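PDB 3I1I: homoserine O-acetyltransferase from Bacillus anthracis str. 'Ames Ancestor', which probably catalyses the transfer of an acetyl group from acetyl-CoA to the hydroxyl of L-homoserine, a step toward methionine. Local coordinates for residues L303-Q317 / L333-S347. Numbering follows the deposited sequence.
Sequences LSNVEANVLMIPCKQ and LQKQGKYAEVYEIES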
loop_
_atom_site.group_PDB
_atom_site.type_symbol
_atom_site.label_atom_id
_atom_site.label_comp_id
_atom_site.label_asym_id
_atom_site.label_seq_id
_atom_site.Cartn_x
_atom_site.Cartn_y
_atom_site.Cartn_z
ATOM N N LEU A 303 9.743 -0.379 31.484
ATOM C CA LEU A 303 9.257 0.825 32.116
ATOM C C LEU A 303 9.702 0.973 33.560
ATOM O O LEU A 303 9.788 2.085 34.061
ATOM C CB LEU A 303 7.740 0.875 32.017
ATOM C CG LEU A 303 7.167 1.079 30.614
ATOM C CD1 LEU A 303 5.665 0.747 30.583
ATOM C CD2 LEU A 303 7.449 2.542 30.164
ATOM N N SER A 304 9.987 -0.143 34.236
ATOM C CA SER A 304 10.541 -0.112 35.596
ATOM C C SER A 304 11.778 0.798 35.713
ATOM O O SER A 304 12.060 1.354 36.759
ATOM C CB SER A 304 10.885 -1.549 36.058
ATOM O OG SER A 304 12.039 -2.054 35.373
ATOM N N ASN A 305 12.529 0.923 34.632
ATOM C CA ASN A 305 13.765 1.705 34.649
ATOM C C ASN A 305 13.524 3.230 34.560
ATOM O O ASN A 305 14.380 4.014 34.950
ATOM C CB ASN A 305 14.652 1.277 33.480
ATOM C CG ASN A 305 15.142 -0.157 33.595
ATOM O OD1 ASN A 305 16.090 -0.416 34.318
ATOM N ND2 ASN A 305 14.526 -1.088 32.849
ATOM N N VAL A 306 12.390 3.641 34.006
ATOM C CA VAL A 306 12.089 5.052 33.834
ATOM C C VAL A 306 11.994 5.732 35.202
ATOM O O VAL A 306 11.321 5.240 36.080
ATOM C CB VAL A 306 10.765 5.259 33.047
ATOM C CG1 VAL A 306 10.322 6.716 33.049
ATOM C CG2 VAL A 306 10.923 4.700 31.585
ATOM N N GLU A 307 12.701 6.850 35.370
ATOM C CA GLU A 307 12.588 7.656 36.598
ATOM C C GLU A 307 12.155 9.106 36.291
ATOM O O GLU A 307 11.943 9.879 37.203
ATOM C CB GLU A 307 13.899 7.637 37.406
ATOM C CG GLU A 307 14.447 6.209 37.742
ATOM C CD GLU A 307 13.495 5.328 38.620
ATOM O OE1 GLU A 307 12.703 5.898 39.366
ATOM O OE2 GLU A 307 13.560 4.058 38.587
ATOM N N ALA A 308 12.012 9.457 35.019
ATOM C CA ALA A 308 11.552 10.796 34.626
ATOM C C ALA A 308 10.082 10.970 35.014
ATOM O O ALA A 308 9.339 9.998 35.103
ATOM C CB ALA A 308 11.704 10.983 33.148
ATOM N N ASN A 309 9.667 12.206 35.250
ATOM C CA ASN A 309 8.241 12.548 35.243
ATOM C C ASN A 309 7.812 12.338 33.816
ATOM O O ASN A 309 8.505 12.812 32.936
ATOM C CB ASN A 309 8.030 14.036 35.595
ATOM C CG ASN A 309 8.106 14.331 37.085
ATOM O OD1 ASN A 309 8.526 13.514 37.873
ATOM N ND2 ASN A 309 7.675 15.522 37.467
ATOM N N VAL A 310 6.723 11.622 33.567
ATOM C CA VAL A 310 6.327 11.298 32.182
ATOM C C VAL A 310 4.973 11.910 31.802
ATOM O O VAL A 310 4.010 11.788 32.564
ATOM C CB VAL A 310 6.274 9.752 31.952
ATOM C CG1 VAL A 310 5.496 9.386 30.653
ATOM C CG2 VAL A 310 7.710 9.162 31.939
ATOM N N LEU A 311 4.930 12.576 30.637
ATOM C CA LEU A 311 3.700 13.147 30.058
ATOM C C LEU A 311 3.495 12.610 28.636
ATOM O O LEU A 311 4.337 12.817 27.760
ATOM C CB LEU A 311 3.767 14.686 30.020
ATOM C CG LEU A 311 2.527 15.423 29.415
ATOM C CD1 LEU A 311 1.168 15.089 30.173
ATOM C CD2 LEU A 311 2.728 16.919 29.352
HETATM N N MSE A 312 2.395 11.889 28.416
HETATM C CA MSE A 312 2.038 11.392 27.073
HETATM C C MSE A 312 0.851 12.241 26.533
HETATM O O MSE A 312 -0.161 12.475 27.241
HETATM C CB MSE A 312 1.653 9.911 27.124
HETATM C CG MSE A 312 2.696 8.900 27.652
HETATM SE SE MSE A 312 4.327 8.956 26.600
HETATM C CE MSE A 312 3.607 7.911 25.107
ATOM N N ILE A 313 1.002 12.717 25.292
ATOM C CA ILE A 313 0.017 13.569 24.637
ATOM C C ILE A 313 -0.413 12.922 23.323
ATOM O O ILE A 313 0.139 13.207 22.266
ATOM C CB ILE A 313 0.578 14.963 24.373
ATOM C CG1 ILE A 313 1.119 15.577 25.670
ATOM C CG2 ILE A 313 -0.490 15.903 23.763
ATOM C CD1 ILE A 313 1.848 16.979 25.415
ATOM N N PRO A 314 -1.370 11.985 23.397
ATOM C CA PRO A 314 -1.921 11.385 22.195
ATOM C C PRO A 314 -3.116 12.202 21.655
ATOM O O PRO A 314 -3.689 13.039 22.354
ATOM C CB PRO A 314 -2.409 10.039 22.693
ATOM C CG PRO A 314 -2.882 10.313 24.034
ATOM C CD PRO A 314 -1.918 11.334 24.600
ATOM N N CYS A 315 -3.471 11.909 20.421
ATOM C CA CYS A 315 -4.639 12.432 19.823
ATOM C C CYS A 315 -5.611 11.300 19.625
ATOM O O CYS A 315 -5.302 10.302 18.960
ATOM C CB CYS A 315 -4.318 13.043 18.452
ATOM S SG CYS A 315 -5.833 13.832 17.764
ATOM N N LYS A 316 -6.808 11.486 20.157
ATOM C CA LYS A 316 -7.873 10.496 20.093
ATOM C C LYS A 316 -8.254 10.018 18.682
ATOM O O LYS A 316 -8.699 8.888 18.510
ATOM C CB LYS A 316 -9.095 11.096 20.730
ATOM C CG LYS A 316 -10.305 10.167 20.791
ATOM C CD LYS A 316 -11.368 10.833 21.654
ATOM C CE LYS A 316 -12.173 9.817 22.441
ATOM N NZ LYS A 316 -13.142 9.213 21.525
ATOM N N GLN A 317 -8.085 10.886 17.690
ATOM C CA GLN A 317 -8.359 10.546 16.311
ATOM C C GLN A 317 -7.131 10.046 15.546
ATOM O O GLN A 317 -7.176 9.901 14.322
ATOM C CB GLN A 317 -8.929 11.770 15.604
ATOM C CG GLN A 317 -10.357 12.092 15.976
ATOM C CD GLN A 317 -10.518 12.747 17.322
ATOM O OE1 GLN A 317 -9.681 13.551 17.786
ATOM N NE2 GLN A 317 -11.590 12.393 17.986
ATOM N N LEU A 333 3.320 2.721 34.769
ATOM C CA LEU A 333 4.230 3.613 35.501
ATOM C C LEU A 333 3.645 4.062 36.845
ATOM O O LEU A 333 4.359 4.113 37.842
ATOM C CB LEU A 333 4.594 4.839 34.661
ATOM C CG LEU A 333 5.618 4.634 33.544
ATOM C CD1 LEU A 333 5.522 5.805 32.526
ATOM C CD2 LEU A 333 7.097 4.438 34.114
ATOM N N GLN A 334 2.356 4.381 36.890
ATOM C CA GLN A 334 1.730 4.807 38.143
ATOM C C GLN A 334 1.741 3.679 39.157
ATOM O O GLN A 334 2.033 3.901 40.308
ATOM C CB GLN A 334 0.315 5.308 37.925
ATOM C CG GLN A 334 0.277 6.638 37.219
ATOM C CD GLN A 334 -1.111 7.072 36.808
ATOM O OE1 GLN A 334 -2.075 6.381 37.059
ATOM N NE2 GLN A 334 -1.212 8.227 36.171
ATOM N N LYS A 335 1.475 2.457 38.738
ATOM C CA LYS A 335 1.518 1.351 39.682
ATOM C C LYS A 335 2.926 1.041 40.193
ATOM O O LYS A 335 3.075 0.408 41.213
ATOM C CB LYS A 335 0.892 0.114 39.086
ATOM C CG LYS A 335 -0.511 0.412 38.593
ATOM C CD LYS A 335 -1.505 -0.575 39.045
ATOM C CE LYS A 335 -2.116 -1.389 37.884
ATOM N NZ LYS A 335 -3.444 -0.779 37.480
ATOM N N GLN A 336 3.955 1.507 39.486
ATOM C CA GLN A 336 5.302 1.469 40.006
ATOM C C GLN A 336 5.619 2.613 40.955
ATOM O O GLN A 336 6.750 2.733 41.413
ATOM C CB GLN A 336 6.290 1.476 38.852
ATOM C CG GLN A 336 6.213 0.203 38.030
ATOM C CD GLN A 336 7.017 0.299 36.781
ATOM O OE1 GLN A 336 7.631 1.361 36.480
ATOM N NE2 GLN A 336 7.072 -0.803 36.046
ATOM N N GLY A 337 4.638 3.466 41.225
ATOM C CA GLY A 337 4.856 4.637 42.059
ATOM C C GLY A 337 5.490 5.806 41.321
ATOM O O GLY A 337 5.936 6.760 41.940
ATOM N N LYS A 338 5.503 5.798 40.000
ATOM C CA LYS A 338 6.063 6.947 39.277
ATOM C C LYS A 338 5.042 8.011 38.884
ATOM O O LYS A 338 3.832 7.759 38.868
ATOM C CB LYS A 338 6.805 6.440 38.064
ATOM C CG LYS A 338 8.046 5.687 38.523
ATOM C CD LYS A 338 8.539 4.735 37.496
ATOM C CE LYS A 338 9.584 3.769 38.103
ATOM N NZ LYS A 338 9.911 2.816 37.034
ATOM N N TYR A 339 5.538 9.216 38.613
ATOM C CA TYR A 339 4.699 10.294 38.148
ATOM C C TYR A 339 4.544 10.178 36.620
ATOM O O TYR A 339 5.547 10.262 35.861
ATOM C CB TYR A 339 5.273 11.682 38.516
ATOM C CG TYR A 339 4.284 12.788 38.197
ATOM C CD1 TYR A 339 3.438 13.308 39.168
ATOM C CD2 TYR A 339 4.123 13.227 36.896
ATOM C CE1 TYR A 339 2.481 14.309 38.839
ATOM C CE2 TYR A 339 3.192 14.200 36.564
ATOM C CZ TYR A 339 2.387 14.743 37.532
ATOM O OH TYR A 339 1.467 15.690 37.133
ATOM N N ALA A 340 3.298 10.021 36.178
ATOM C CA ALA A 340 3.009 9.816 34.774
ATOM C C ALA A 340 1.566 10.196 34.481
ATOM O O ALA A 340 0.674 9.897 35.298
ATOM C CB ALA A 340 3.281 8.369 34.376
ATOM N N GLU A 341 1.333 10.891 33.365
ATOM C CA GLU A 341 -0.016 11.312 32.980
ATOM C C GLU A 341 -0.215 11.318 31.467
ATOM O O GLU A 341 0.752 11.448 30.698
ATOM C CB GLU A 341 -0.399 12.677 33.599
ATOM C CG GLU A 341 0.475 13.873 33.231
ATOM C CD GLU A 341 -0.000 15.237 33.895
ATOM O OE1 GLU A 341 -1.207 15.606 33.781
ATOM O OE2 GLU A 341 0.857 15.928 34.517
ATOM N N VAL A 342 -1.470 11.143 31.058
ATOM C CA VAL A 342 -1.910 11.276 29.673
ATOM C C VAL A 342 -2.694 12.577 29.585
ATOM O O VAL A 342 -3.530 12.855 30.421
ATOM C CB VAL A 342 -2.873 10.148 29.218
ATOM C CG1 VAL A 342 -3.289 10.389 27.770
ATOM C CG2 VAL A 342 -2.235 8.751 29.386
ATOM N N TYR A 343 -2.385 13.388 28.588
ATOM C CA TYR A 343 -3.208 14.524 28.253
ATOM C C TYR A 343 -3.594 14.334 26.798
ATOM O O TYR A 343 -2.771 14.486 25.908
ATOM C CB TYR A 343 -2.408 15.774 28.454
ATOM C CG TYR A 343 -3.148 17.053 28.207
ATOM C CD1 TYR A 343 -3.971 17.602 29.182
ATOM C CD2 TYR A 343 -2.985 17.747 27.001
ATOM C CE1 TYR A 343 -4.629 18.795 28.953
ATOM C CE2 TYR A 343 -3.627 18.922 26.769
ATOM C CZ TYR A 343 -4.440 19.446 27.739
ATOM O OH TYR A 343 -5.066 20.624 27.494
ATOM N N GLU A 344 -4.837 13.914 26.591
ATOM C CA GLU A 344 -5.363 13.546 25.272
ATOM C C GLU A 344 -6.006 14.723 24.571
ATOM O O GLU A 344 -6.882 15.369 25.106
ATOM C CB GLU A 344 -6.382 12.412 25.385
ATOM C CG GLU A 344 -6.817 11.913 24.019
ATOM C CD GLU A 344 -7.451 10.532 24.062
ATOM O OE1 GLU A 344 -8.269 10.286 24.959
ATOM O OE2 GLU A 344 -7.151 9.686 23.201
ATOM N N ILE A 345 -5.566 14.990 23.360
ATOM C CA ILE A 345 -6.191 16.007 22.540
ATOM C C ILE A 345 -7.110 15.395 21.481
ATOM O O ILE A 345 -7.044 14.194 21.175
ATOM C CB ILE A 345 -5.129 16.900 21.842
ATOM C CG1 ILE A 345 -4.293 16.106 20.827
ATOM C CG2 ILE A 345 -4.232 17.638 22.916
ATOM C CD1 ILE A 345 -3.183 16.957 20.190
ATOM N N GLU A 346 -7.943 16.261 20.917
ATOM C CA GLU A 346 -8.898 15.902 19.862
ATOM C C GLU A 346 -8.813 16.863 18.706
ATOM O O GLU A 346 -8.769 18.056 18.888
ATOM C CB GLU A 346 -10.312 15.925 20.402
ATOM C CG GLU A 346 -10.450 15.091 21.668
ATOM C CD GLU A 346 -11.825 14.478 21.865
ATOM O OE1 GLU A 346 -12.480 13.999 20.886
ATOM O OE2 GLU A 346 -12.239 14.449 23.043
ATOM N N SER A 347 -8.814 16.334 17.501
ATOM C CA SER A 347 -8.709 17.167 16.344
ATOM C C SER A 347 -9.017 16.388 15.088
ATOM O O SER A 347 -8.670 15.221 14.976
ATOM C CB SER A 347 -7.289 17.741 16.258
ATOM O OG SER A 347 -7.060 18.248 14.980
#
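V310 and M312 pair in parallel with A340 and V342 through alternating backbone bonds: V310 N to Y339 O (2.9 Å), E341 N to V310 O, M312 N to E341 O and Y343 N to M312 O (2.8 Å). P314 has no N-H to give Y343 O, but the pairing continues past it, I345 N reaching P314 O and K316 N reaching I345 O. On the face of V310 and A340, CD1 of L333 meets both methyls of V310, each at 4.0 Å, the two side chains crossing at about a right angle. On the other face, in one of its two deposited conformers, E341 sets CG beside CD1 of L311, and its carboxylate takes a bond from Y339 OH and a salt bridge from K364. Strand 309-313, helix 324-335 and strand 340-342 form a beta-alpha-beta unit at one edge of the alpha/beta hydrolase sheet, with 340-342 outermost within the chain. Where the chain leaves helix 324-335, a Schellman motif at G337 leads into K338, whose extended chain carries NZ to S304 O (2.6 Å), well above that carbonyl's plane; weak bonds go to the carbonyls of L303 and V306, and Q336 OE1 also accepts from NZ. At the far end Q317, bent at chi2 (76°), turns OE1 onto S347 N at 2.9 Å, while C315 packs CB against CG1 of I345 and touches a probable Ser-His-Asp triad (S155, H351, D318).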